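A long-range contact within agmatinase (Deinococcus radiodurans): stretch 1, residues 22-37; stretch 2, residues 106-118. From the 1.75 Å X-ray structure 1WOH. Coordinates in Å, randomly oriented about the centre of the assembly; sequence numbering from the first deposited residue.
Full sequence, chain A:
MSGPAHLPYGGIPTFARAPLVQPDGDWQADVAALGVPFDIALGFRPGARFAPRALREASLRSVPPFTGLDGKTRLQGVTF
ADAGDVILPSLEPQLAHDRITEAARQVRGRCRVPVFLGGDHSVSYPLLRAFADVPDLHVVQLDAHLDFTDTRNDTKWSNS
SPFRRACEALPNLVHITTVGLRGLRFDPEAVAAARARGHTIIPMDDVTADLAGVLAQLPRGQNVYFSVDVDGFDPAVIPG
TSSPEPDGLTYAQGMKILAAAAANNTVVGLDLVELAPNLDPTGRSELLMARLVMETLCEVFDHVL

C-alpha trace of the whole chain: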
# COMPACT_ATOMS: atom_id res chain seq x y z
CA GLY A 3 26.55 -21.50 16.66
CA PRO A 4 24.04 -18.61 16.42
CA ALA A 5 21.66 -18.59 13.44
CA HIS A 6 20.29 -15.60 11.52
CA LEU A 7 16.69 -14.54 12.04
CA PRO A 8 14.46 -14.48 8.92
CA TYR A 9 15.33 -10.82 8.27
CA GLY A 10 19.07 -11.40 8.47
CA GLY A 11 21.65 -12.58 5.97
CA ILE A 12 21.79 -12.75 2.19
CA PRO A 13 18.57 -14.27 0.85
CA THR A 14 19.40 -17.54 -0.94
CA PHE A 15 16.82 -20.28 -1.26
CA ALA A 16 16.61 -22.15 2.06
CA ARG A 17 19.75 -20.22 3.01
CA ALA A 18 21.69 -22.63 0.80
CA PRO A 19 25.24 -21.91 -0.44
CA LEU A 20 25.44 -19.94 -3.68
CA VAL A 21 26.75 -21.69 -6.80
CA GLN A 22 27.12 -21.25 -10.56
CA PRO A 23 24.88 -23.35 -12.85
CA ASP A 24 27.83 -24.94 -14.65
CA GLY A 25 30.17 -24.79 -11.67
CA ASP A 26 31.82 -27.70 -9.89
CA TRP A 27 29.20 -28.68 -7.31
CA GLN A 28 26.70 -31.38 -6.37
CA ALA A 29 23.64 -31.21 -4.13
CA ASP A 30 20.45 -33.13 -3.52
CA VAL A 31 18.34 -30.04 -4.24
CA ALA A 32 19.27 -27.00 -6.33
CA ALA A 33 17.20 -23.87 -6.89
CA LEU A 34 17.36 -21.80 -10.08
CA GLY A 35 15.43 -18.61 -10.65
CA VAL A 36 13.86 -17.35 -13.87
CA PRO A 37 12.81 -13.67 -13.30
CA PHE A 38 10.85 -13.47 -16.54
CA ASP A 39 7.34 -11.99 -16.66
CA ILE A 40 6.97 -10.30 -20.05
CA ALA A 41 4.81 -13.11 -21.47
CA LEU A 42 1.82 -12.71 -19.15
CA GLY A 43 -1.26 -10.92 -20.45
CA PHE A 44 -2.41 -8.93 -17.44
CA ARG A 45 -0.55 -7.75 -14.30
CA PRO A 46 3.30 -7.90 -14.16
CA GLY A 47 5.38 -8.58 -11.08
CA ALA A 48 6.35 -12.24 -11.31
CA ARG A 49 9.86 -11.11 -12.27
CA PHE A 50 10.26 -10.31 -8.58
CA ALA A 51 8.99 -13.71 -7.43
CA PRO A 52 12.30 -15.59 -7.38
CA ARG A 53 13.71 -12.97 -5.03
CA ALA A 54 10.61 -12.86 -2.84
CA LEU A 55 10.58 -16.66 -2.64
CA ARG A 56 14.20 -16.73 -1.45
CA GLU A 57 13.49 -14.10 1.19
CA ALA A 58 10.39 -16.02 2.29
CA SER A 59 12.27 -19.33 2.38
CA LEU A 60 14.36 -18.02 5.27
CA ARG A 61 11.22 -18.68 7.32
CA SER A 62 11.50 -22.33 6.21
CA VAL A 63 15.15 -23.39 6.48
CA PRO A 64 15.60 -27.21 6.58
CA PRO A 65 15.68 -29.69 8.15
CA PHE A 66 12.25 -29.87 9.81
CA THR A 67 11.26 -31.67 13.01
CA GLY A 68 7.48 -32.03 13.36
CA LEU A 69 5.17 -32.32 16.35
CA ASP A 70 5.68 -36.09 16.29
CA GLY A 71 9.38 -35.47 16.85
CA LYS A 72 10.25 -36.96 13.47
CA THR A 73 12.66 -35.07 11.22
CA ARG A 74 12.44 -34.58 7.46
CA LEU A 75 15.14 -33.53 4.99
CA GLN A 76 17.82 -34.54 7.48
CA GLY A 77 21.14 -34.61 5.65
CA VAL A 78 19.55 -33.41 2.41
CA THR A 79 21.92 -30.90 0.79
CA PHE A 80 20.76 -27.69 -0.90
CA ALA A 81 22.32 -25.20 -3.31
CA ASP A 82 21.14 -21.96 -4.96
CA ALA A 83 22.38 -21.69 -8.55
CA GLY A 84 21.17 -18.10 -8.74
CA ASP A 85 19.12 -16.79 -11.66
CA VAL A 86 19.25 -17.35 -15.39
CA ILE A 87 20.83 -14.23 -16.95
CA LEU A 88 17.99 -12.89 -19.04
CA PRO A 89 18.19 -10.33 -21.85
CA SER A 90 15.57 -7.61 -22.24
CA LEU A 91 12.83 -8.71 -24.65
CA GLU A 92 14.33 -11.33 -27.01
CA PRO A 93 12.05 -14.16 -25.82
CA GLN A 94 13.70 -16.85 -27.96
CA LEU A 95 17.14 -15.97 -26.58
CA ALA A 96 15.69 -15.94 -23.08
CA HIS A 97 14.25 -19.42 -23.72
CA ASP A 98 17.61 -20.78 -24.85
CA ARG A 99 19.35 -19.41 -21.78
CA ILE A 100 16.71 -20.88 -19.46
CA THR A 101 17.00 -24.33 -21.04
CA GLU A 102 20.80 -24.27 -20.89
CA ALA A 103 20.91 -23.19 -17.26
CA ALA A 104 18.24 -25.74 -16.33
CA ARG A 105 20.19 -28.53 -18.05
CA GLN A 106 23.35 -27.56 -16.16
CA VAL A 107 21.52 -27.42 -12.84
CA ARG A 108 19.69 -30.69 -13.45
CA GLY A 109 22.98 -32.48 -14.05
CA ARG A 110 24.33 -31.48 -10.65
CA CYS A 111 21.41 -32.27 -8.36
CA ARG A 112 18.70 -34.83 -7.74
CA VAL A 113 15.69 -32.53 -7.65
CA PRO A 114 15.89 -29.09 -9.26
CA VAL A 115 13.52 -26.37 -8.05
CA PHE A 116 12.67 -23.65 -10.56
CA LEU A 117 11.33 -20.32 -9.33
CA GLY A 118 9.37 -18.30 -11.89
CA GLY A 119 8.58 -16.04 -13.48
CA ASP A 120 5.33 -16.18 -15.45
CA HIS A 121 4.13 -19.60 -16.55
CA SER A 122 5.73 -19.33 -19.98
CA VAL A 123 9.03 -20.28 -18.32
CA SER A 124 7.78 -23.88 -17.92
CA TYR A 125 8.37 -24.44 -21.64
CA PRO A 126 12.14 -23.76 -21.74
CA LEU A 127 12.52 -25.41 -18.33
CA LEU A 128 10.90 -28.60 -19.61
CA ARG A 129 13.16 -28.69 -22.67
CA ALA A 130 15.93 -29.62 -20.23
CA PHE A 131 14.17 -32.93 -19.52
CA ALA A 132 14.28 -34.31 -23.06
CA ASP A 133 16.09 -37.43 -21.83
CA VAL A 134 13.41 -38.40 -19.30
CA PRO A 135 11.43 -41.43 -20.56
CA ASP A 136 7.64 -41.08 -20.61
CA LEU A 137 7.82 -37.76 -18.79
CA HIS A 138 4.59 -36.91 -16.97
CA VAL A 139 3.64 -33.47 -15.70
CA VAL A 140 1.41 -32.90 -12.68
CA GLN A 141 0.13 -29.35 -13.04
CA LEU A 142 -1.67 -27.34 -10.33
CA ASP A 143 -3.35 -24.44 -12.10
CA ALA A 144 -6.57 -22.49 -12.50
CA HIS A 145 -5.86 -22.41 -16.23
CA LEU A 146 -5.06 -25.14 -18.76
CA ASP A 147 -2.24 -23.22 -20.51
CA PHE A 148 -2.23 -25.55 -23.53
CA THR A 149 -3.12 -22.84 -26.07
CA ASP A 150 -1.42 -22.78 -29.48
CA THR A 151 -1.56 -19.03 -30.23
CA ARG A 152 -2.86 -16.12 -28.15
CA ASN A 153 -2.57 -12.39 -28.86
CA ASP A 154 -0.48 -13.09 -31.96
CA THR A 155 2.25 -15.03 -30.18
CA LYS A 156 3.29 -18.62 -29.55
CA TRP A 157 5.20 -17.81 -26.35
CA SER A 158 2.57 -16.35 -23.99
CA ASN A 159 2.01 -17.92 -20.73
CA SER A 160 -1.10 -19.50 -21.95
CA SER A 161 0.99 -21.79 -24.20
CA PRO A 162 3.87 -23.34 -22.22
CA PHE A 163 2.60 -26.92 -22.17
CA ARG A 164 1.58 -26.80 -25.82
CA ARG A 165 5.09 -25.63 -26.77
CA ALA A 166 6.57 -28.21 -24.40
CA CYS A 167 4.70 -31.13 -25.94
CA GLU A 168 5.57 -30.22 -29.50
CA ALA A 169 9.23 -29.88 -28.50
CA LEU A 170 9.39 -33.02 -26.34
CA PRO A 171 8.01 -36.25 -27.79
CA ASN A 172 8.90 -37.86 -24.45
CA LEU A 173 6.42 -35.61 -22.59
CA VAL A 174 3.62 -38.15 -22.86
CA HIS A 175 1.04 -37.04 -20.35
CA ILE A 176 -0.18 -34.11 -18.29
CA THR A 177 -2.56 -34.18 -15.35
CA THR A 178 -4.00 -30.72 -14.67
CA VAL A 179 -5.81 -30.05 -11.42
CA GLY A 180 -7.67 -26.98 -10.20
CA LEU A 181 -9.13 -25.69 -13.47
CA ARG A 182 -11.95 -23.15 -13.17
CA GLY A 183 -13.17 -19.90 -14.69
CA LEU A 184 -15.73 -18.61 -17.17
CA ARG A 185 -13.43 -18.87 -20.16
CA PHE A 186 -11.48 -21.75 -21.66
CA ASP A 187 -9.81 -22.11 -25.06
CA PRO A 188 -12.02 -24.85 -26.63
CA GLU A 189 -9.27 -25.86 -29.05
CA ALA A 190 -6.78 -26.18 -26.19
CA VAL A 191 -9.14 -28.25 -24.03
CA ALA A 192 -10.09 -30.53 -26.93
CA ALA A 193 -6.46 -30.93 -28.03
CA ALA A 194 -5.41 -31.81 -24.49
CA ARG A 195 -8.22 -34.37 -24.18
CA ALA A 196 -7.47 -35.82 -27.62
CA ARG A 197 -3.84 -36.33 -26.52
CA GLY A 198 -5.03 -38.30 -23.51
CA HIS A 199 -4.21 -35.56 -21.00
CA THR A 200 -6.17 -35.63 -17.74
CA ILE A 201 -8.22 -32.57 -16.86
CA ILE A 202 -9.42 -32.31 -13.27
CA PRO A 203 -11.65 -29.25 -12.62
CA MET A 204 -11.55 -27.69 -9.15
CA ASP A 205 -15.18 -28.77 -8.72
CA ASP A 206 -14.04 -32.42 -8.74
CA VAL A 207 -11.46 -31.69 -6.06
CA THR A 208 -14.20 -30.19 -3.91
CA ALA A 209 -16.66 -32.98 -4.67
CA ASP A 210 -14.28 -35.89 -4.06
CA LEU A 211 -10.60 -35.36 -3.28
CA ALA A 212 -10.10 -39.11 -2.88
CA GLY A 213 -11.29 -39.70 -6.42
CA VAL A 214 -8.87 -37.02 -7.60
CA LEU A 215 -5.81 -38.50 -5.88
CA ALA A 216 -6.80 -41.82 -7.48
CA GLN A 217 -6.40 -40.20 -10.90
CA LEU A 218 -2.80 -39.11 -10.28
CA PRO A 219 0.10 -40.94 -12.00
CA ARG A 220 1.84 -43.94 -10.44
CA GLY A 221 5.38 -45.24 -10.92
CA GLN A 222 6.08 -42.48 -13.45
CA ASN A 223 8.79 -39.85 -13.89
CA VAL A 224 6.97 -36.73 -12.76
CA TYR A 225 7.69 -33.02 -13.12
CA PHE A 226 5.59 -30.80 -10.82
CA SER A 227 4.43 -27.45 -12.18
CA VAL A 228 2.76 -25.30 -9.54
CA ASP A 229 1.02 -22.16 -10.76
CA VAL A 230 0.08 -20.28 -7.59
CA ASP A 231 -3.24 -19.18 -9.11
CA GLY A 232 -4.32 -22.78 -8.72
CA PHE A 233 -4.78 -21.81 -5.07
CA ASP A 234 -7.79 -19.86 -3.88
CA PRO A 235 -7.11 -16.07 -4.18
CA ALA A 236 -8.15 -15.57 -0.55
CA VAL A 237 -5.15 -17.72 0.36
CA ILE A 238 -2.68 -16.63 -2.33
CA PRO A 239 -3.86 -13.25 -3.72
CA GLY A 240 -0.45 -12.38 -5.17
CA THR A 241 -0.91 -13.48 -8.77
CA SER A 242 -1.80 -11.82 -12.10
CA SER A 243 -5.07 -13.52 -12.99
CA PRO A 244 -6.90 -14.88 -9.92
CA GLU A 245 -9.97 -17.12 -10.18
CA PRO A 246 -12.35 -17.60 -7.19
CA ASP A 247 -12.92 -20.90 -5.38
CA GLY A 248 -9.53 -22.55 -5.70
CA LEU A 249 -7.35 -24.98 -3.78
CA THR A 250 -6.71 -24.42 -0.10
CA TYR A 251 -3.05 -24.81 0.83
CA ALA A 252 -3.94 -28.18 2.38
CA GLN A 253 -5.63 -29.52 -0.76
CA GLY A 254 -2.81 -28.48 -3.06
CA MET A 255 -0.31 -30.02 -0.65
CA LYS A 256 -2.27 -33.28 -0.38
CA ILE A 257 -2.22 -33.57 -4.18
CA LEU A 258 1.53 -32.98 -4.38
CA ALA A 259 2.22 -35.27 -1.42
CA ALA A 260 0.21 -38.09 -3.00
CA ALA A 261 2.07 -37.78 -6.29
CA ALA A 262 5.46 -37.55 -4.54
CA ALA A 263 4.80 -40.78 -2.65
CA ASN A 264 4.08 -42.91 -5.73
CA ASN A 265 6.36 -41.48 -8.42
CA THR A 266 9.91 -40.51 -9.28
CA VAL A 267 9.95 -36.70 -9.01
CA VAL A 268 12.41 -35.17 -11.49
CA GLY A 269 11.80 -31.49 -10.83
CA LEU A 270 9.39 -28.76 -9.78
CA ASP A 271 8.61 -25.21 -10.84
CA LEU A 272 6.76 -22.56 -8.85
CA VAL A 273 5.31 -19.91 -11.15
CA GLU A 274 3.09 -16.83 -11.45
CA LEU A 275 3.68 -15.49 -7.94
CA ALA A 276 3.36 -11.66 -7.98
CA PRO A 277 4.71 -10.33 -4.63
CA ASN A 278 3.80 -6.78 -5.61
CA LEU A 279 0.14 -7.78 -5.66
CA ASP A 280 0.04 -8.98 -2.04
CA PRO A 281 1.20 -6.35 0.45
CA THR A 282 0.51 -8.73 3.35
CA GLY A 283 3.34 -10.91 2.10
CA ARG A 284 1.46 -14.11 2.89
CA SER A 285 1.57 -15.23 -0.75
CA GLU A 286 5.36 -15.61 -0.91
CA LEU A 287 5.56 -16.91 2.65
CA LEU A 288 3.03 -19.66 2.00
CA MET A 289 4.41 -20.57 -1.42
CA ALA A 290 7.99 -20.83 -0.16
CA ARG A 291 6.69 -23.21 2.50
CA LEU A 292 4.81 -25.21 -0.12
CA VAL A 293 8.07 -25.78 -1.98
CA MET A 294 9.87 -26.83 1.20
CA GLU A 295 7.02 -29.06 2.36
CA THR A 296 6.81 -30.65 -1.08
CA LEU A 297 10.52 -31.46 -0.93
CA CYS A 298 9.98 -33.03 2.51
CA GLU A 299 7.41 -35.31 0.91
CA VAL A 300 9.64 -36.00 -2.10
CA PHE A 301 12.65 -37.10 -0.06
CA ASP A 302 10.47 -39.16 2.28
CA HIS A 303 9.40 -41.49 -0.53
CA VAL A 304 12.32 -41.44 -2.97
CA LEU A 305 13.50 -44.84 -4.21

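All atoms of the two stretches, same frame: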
# COMPACT_ATOMS: atom_id res chain seq x y z
N GLN A 22 27.30 -21.60 -9.16
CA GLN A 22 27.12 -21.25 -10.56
C GLN A 22 26.53 -22.46 -11.26
O GLN A 22 26.97 -23.59 -11.03
CB GLN A 22 28.46 -20.88 -11.20
CG GLN A 22 29.02 -19.55 -10.74
CD GLN A 22 28.13 -18.39 -11.14
OE1 GLN A 22 27.91 -18.15 -12.33
NE2 GLN A 22 27.62 -17.66 -10.16
N PRO A 23 25.53 -22.26 -12.13
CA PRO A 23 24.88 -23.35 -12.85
C PRO A 23 25.81 -24.42 -13.42
O PRO A 23 25.55 -25.62 -13.26
CB PRO A 23 24.11 -22.62 -13.95
CG PRO A 23 23.68 -21.37 -13.25
CD PRO A 23 24.94 -20.96 -12.51
N ASP A 24 26.89 -24.00 -14.06
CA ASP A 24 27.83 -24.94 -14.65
C ASP A 24 29.10 -25.09 -13.82
O ASP A 24 30.13 -25.54 -14.32
CB ASP A 24 28.20 -24.49 -16.06
CG ASP A 24 29.15 -23.31 -16.06
OD1 ASP A 24 28.89 -22.33 -15.33
OD2 ASP A 24 30.16 -23.36 -16.80
N GLY A 25 29.02 -24.70 -12.55
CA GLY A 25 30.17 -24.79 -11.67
C GLY A 25 30.45 -26.21 -11.22
O GLY A 25 29.76 -27.15 -11.63
N ASP A 26 31.46 -26.38 -10.38
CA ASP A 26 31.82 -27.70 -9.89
C ASP A 26 31.19 -27.96 -8.53
O ASP A 26 31.83 -27.78 -7.49
CB ASP A 26 33.35 -27.83 -9.79
CG ASP A 26 33.78 -29.17 -9.23
OD1 ASP A 26 33.31 -30.21 -9.73
OD2 ASP A 26 34.61 -29.19 -8.29
N TRP A 27 29.93 -28.39 -8.54
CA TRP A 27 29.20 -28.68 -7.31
C TRP A 27 28.18 -29.79 -7.50
O TRP A 27 27.83 -30.16 -8.62
CB TRP A 27 28.47 -27.42 -6.80
CG TRP A 27 27.49 -26.87 -7.79
CD1 TRP A 27 27.76 -26.00 -8.80
CD2 TRP A 27 26.10 -27.20 -7.90
NE1 TRP A 27 26.63 -25.78 -9.55
CE2 TRP A 27 25.59 -26.50 -9.02
CE3 TRP A 27 25.24 -28.03 -7.17
CZ2 TRP A 27 24.26 -26.60 -9.43
CZ3 TRP A 27 23.91 -28.13 -7.58
CH2 TRP A 27 23.43 -27.42 -8.70
N GLN A 28 27.71 -30.32 -6.38
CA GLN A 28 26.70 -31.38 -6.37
C GLN A 28 25.86 -31.22 -5.12
O GLN A 28 26.39 -30.98 -4.03
CB GLN A 28 27.36 -32.76 -6.39
CG GLN A 28 28.00 -33.14 -7.72
CD GLN A 28 28.71 -34.48 -7.66
OE1 GLN A 28 28.12 -35.50 -7.30
NE2 GLN A 28 29.99 -34.49 -8.03
N ALA A 29 24.55 -31.33 -5.26
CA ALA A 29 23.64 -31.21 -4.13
C ALA A 29 22.38 -31.99 -4.40
O ALA A 29 22.03 -32.25 -5.56
CB ALA A 29 23.32 -29.75 -3.87
N ASP A 30 21.68 -32.38 -3.35
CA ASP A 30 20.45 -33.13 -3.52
C ASP A 30 19.38 -32.26 -4.18
O ASP A 30 18.66 -32.71 -5.07
CB ASP A 30 19.93 -33.64 -2.17
CG ASP A 30 20.88 -34.64 -1.53
OD1 ASP A 30 21.39 -35.52 -2.25
OD2 ASP A 30 21.10 -34.56 -0.30
N VAL A 31 19.31 -31.01 -3.73
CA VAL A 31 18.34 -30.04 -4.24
C VAL A 31 19.04 -28.76 -4.67
O VAL A 31 19.90 -28.25 -3.96
CB VAL A 31 17.31 -29.67 -3.13
CG1 VAL A 31 16.30 -28.65 -3.67
CG2 VAL A 31 16.61 -30.91 -2.64
N ALA A 32 18.67 -28.23 -5.84
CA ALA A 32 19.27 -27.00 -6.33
C ALA A 32 18.18 -26.09 -6.88
O ALA A 32 17.34 -26.52 -7.67
CB ALA A 32 20.30 -27.30 -7.43
N ALA A 33 18.19 -24.84 -6.44
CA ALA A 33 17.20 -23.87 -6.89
C ALA A 33 17.78 -23.01 -8.00
O ALA A 33 18.96 -22.67 -7.98
CB ALA A 33 16.77 -22.99 -5.72
N LEU A 34 16.95 -22.65 -8.98
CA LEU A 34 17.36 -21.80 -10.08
C LEU A 34 16.20 -20.87 -10.36
O LEU A 34 15.06 -21.32 -10.50
CB LEU A 34 17.66 -22.64 -11.34
CG LEU A 34 18.01 -21.79 -12.58
CD1 LEU A 34 19.38 -21.17 -12.38
CD2 LEU A 34 17.99 -22.65 -13.83
N GLY A 35 16.48 -19.57 -10.41
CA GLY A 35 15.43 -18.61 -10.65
C GLY A 35 15.34 -18.15 -12.09
O GLY A 35 16.34 -18.10 -12.80
N VAL A 36 14.12 -17.82 -12.51
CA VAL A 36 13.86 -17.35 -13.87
C VAL A 36 12.94 -16.13 -13.74
O VAL A 36 11.71 -16.24 -13.87
CB VAL A 36 13.15 -18.43 -14.71
CG1 VAL A 36 13.07 -17.98 -16.16
CG2 VAL A 36 13.90 -19.76 -14.59
N PRO A 37 13.52 -14.94 -13.47
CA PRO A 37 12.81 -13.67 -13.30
C PRO A 37 12.31 -13.08 -14.61
O PRO A 37 12.72 -12.00 -15.02
CB PRO A 37 13.85 -12.79 -12.60
CG PRO A 37 15.12 -13.24 -13.24
CD PRO A 37 14.98 -14.75 -13.30
N GLN A 106 22.15 -27.57 -16.99
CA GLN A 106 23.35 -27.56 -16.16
C GLN A 106 23.01 -27.83 -14.70
O GLN A 106 23.73 -28.56 -14.01
CB GLN A 106 24.08 -26.23 -16.29
CG GLN A 106 24.50 -25.89 -17.71
CD GLN A 106 25.25 -24.57 -17.80
OE1 GLN A 106 24.84 -23.57 -17.20
NE2 GLN A 106 26.34 -24.56 -18.55
N VAL A 107 21.93 -27.23 -14.22
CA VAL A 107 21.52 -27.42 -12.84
C VAL A 107 21.01 -28.84 -12.61
O VAL A 107 21.33 -29.49 -11.61
CB VAL A 107 20.43 -26.40 -12.44
CG1 VAL A 107 19.78 -26.80 -11.11
CG2 VAL A 107 21.07 -25.02 -12.32
N ARG A 108 20.22 -29.34 -13.56
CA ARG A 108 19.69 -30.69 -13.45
C ARG A 108 20.81 -31.73 -13.32
O ARG A 108 20.71 -32.67 -12.53
CB ARG A 108 18.83 -31.02 -14.67
CG ARG A 108 17.37 -31.21 -14.35
CD ARG A 108 16.95 -32.65 -14.61
NE ARG A 108 16.98 -32.95 -16.04
CZ ARG A 108 16.82 -34.16 -16.55
NH1 ARG A 108 16.60 -35.21 -15.77
NH2 ARG A 108 16.86 -34.33 -17.87
N GLY A 109 21.88 -31.54 -14.08
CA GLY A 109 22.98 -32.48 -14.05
C GLY A 109 23.84 -32.46 -12.81
O GLY A 109 24.78 -33.26 -12.68
N ARG A 110 23.54 -31.57 -11.87
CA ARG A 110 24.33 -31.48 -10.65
C ARG A 110 23.51 -31.67 -9.38
O ARG A 110 24.02 -31.46 -8.28
CB ARG A 110 25.07 -30.14 -10.61
CG ARG A 110 26.10 -29.96 -11.73
CD ARG A 110 26.58 -28.52 -11.80
NE ARG A 110 27.65 -28.31 -12.77
CZ ARG A 110 27.53 -28.47 -14.09
NH1 ARG A 110 26.37 -28.84 -14.62
NH2 ARG A 110 28.57 -28.25 -14.88
N CYS A 111 22.25 -32.05 -9.53
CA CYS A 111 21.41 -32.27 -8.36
C CYS A 111 20.41 -33.38 -8.63
O CYS A 111 20.28 -33.86 -9.75
CB CYS A 111 20.67 -30.99 -7.97
SG CYS A 111 19.33 -30.50 -9.08
N ARG A 112 19.70 -33.79 -7.59
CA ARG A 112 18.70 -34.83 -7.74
C ARG A 112 17.37 -34.20 -8.13
O ARG A 112 16.74 -34.60 -9.11
CB ARG A 112 18.55 -35.63 -6.45
CG ARG A 112 17.50 -36.73 -6.51
CD ARG A 112 17.95 -37.95 -5.71
NE ARG A 112 18.46 -37.58 -4.39
CZ ARG A 112 18.94 -38.45 -3.51
NH1 ARG A 112 18.97 -39.74 -3.80
NH2 ARG A 112 19.38 -38.02 -2.33
N VAL A 113 16.94 -33.20 -7.37
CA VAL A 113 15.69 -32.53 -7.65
C VAL A 113 15.90 -31.03 -7.82
O VAL A 113 16.25 -30.33 -6.87
CB VAL A 113 14.66 -32.73 -6.52
CG1 VAL A 113 13.33 -32.09 -6.92
CG2 VAL A 113 14.48 -34.22 -6.23
N PRO A 114 15.71 -30.53 -9.04
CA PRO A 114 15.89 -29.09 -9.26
C PRO A 114 14.58 -28.37 -8.97
O PRO A 114 13.51 -28.89 -9.25
CB PRO A 114 16.27 -29.02 -10.74
CG PRO A 114 15.45 -30.13 -11.32
CD PRO A 114 15.63 -31.25 -10.33
N VAL A 115 14.69 -27.19 -8.37
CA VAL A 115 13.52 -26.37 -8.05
C VAL A 115 13.65 -25.07 -8.84
O VAL A 115 14.61 -24.32 -8.66
CB VAL A 115 13.46 -26.06 -6.55
CG1 VAL A 115 12.32 -25.10 -6.27
CG2 VAL A 115 13.28 -27.36 -5.78
N PHE A 116 12.68 -24.83 -9.71
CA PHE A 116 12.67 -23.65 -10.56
C PHE A 116 11.67 -22.61 -10.07
O PHE A 116 10.48 -22.89 -9.96
CB PHE A 116 12.33 -24.05 -12.00
CG PHE A 116 13.24 -25.10 -12.56
CD1 PHE A 116 12.75 -26.33 -12.98
CD2 PHE A 116 14.61 -24.86 -12.65
CE1 PHE A 116 13.60 -27.31 -13.47
CE2 PHE A 116 15.47 -25.84 -13.15
CZ PHE A 116 14.96 -27.06 -13.55
N LEU A 117 12.17 -21.41 -9.82
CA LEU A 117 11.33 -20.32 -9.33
C LEU A 117 11.03 -19.31 -10.45
O LEU A 117 11.92 -18.62 -10.93
CB LEU A 117 12.05 -19.60 -8.18
CG LEU A 117 12.62 -20.53 -7.10
CD1 LEU A 117 13.45 -19.74 -6.11
CD2 LEU A 117 11.49 -21.25 -6.39
N GLY A 118 9.76 -19.24 -10.86
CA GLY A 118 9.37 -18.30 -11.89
C GLY A 118 9.10 -16.95 -11.26
O GLY A 118 9.20 -16.83 -10.03

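What does Arg110, which loses more surface to the other stretch than any other residue here, do with its long side chain? Its CB sits over the six-membered ring of Trp27, 3.7 Å from the centroid and almost on the ring normal, so the aliphatic part packs on the indole in a CH-pi contact. The extended chain then carries the guanidinium to the loop backbone, where Arg110 NE donates a hydrogen bond to Gly25 O (2.7 Å). Within its own stretch, Arg110 NH1 bonds to Gln106 O (2.7 Å), while Trp27 NE1 bonds to Gln22 O (2.7 Å); these bonds hold both partners in place. Arginine suits the site by offering both methylenes and donors.

How does Val107 fill the space between helix and strand? Its two methyls meet different neighbours: CG1 lies 3.8 Å from Ala32 CB, and CG2 lies 4.2 Å from Leu34 CD2. The small Ala32 also admits the sulfur of Cys111, with Ala32 CB 3.7 Å from Cys111 SG.

Where does Leu34 belong in this arrangement? It shares a sheet face with Ala32 and Phe116, and its CB approaches the edge of the phenyl ring, 4.0 Å from Phe116 CD2. Branched and apolar, it is buried along with Val107. On the other face, Val31 CG1 touches Val115 CG2 at 3.9 Å.

What binds the strands themselves? They run parallel, and backbone hydrogen bonds alternate in direction: Val115 N to Ala32 O (2.8 Å), Leu34 N to Val115 O (2.9 Å), Leu117 N to Leu34 O (3.0 Å) and Val36 N to Leu117 O (2.8 Å). Before this ladder, Asp30 O accepts from both Arg112 N and Val113 N, each at 2.9 Å, and a salt bridge joins Asp30 OD1 to Arg112 NH2 (3.2 Å).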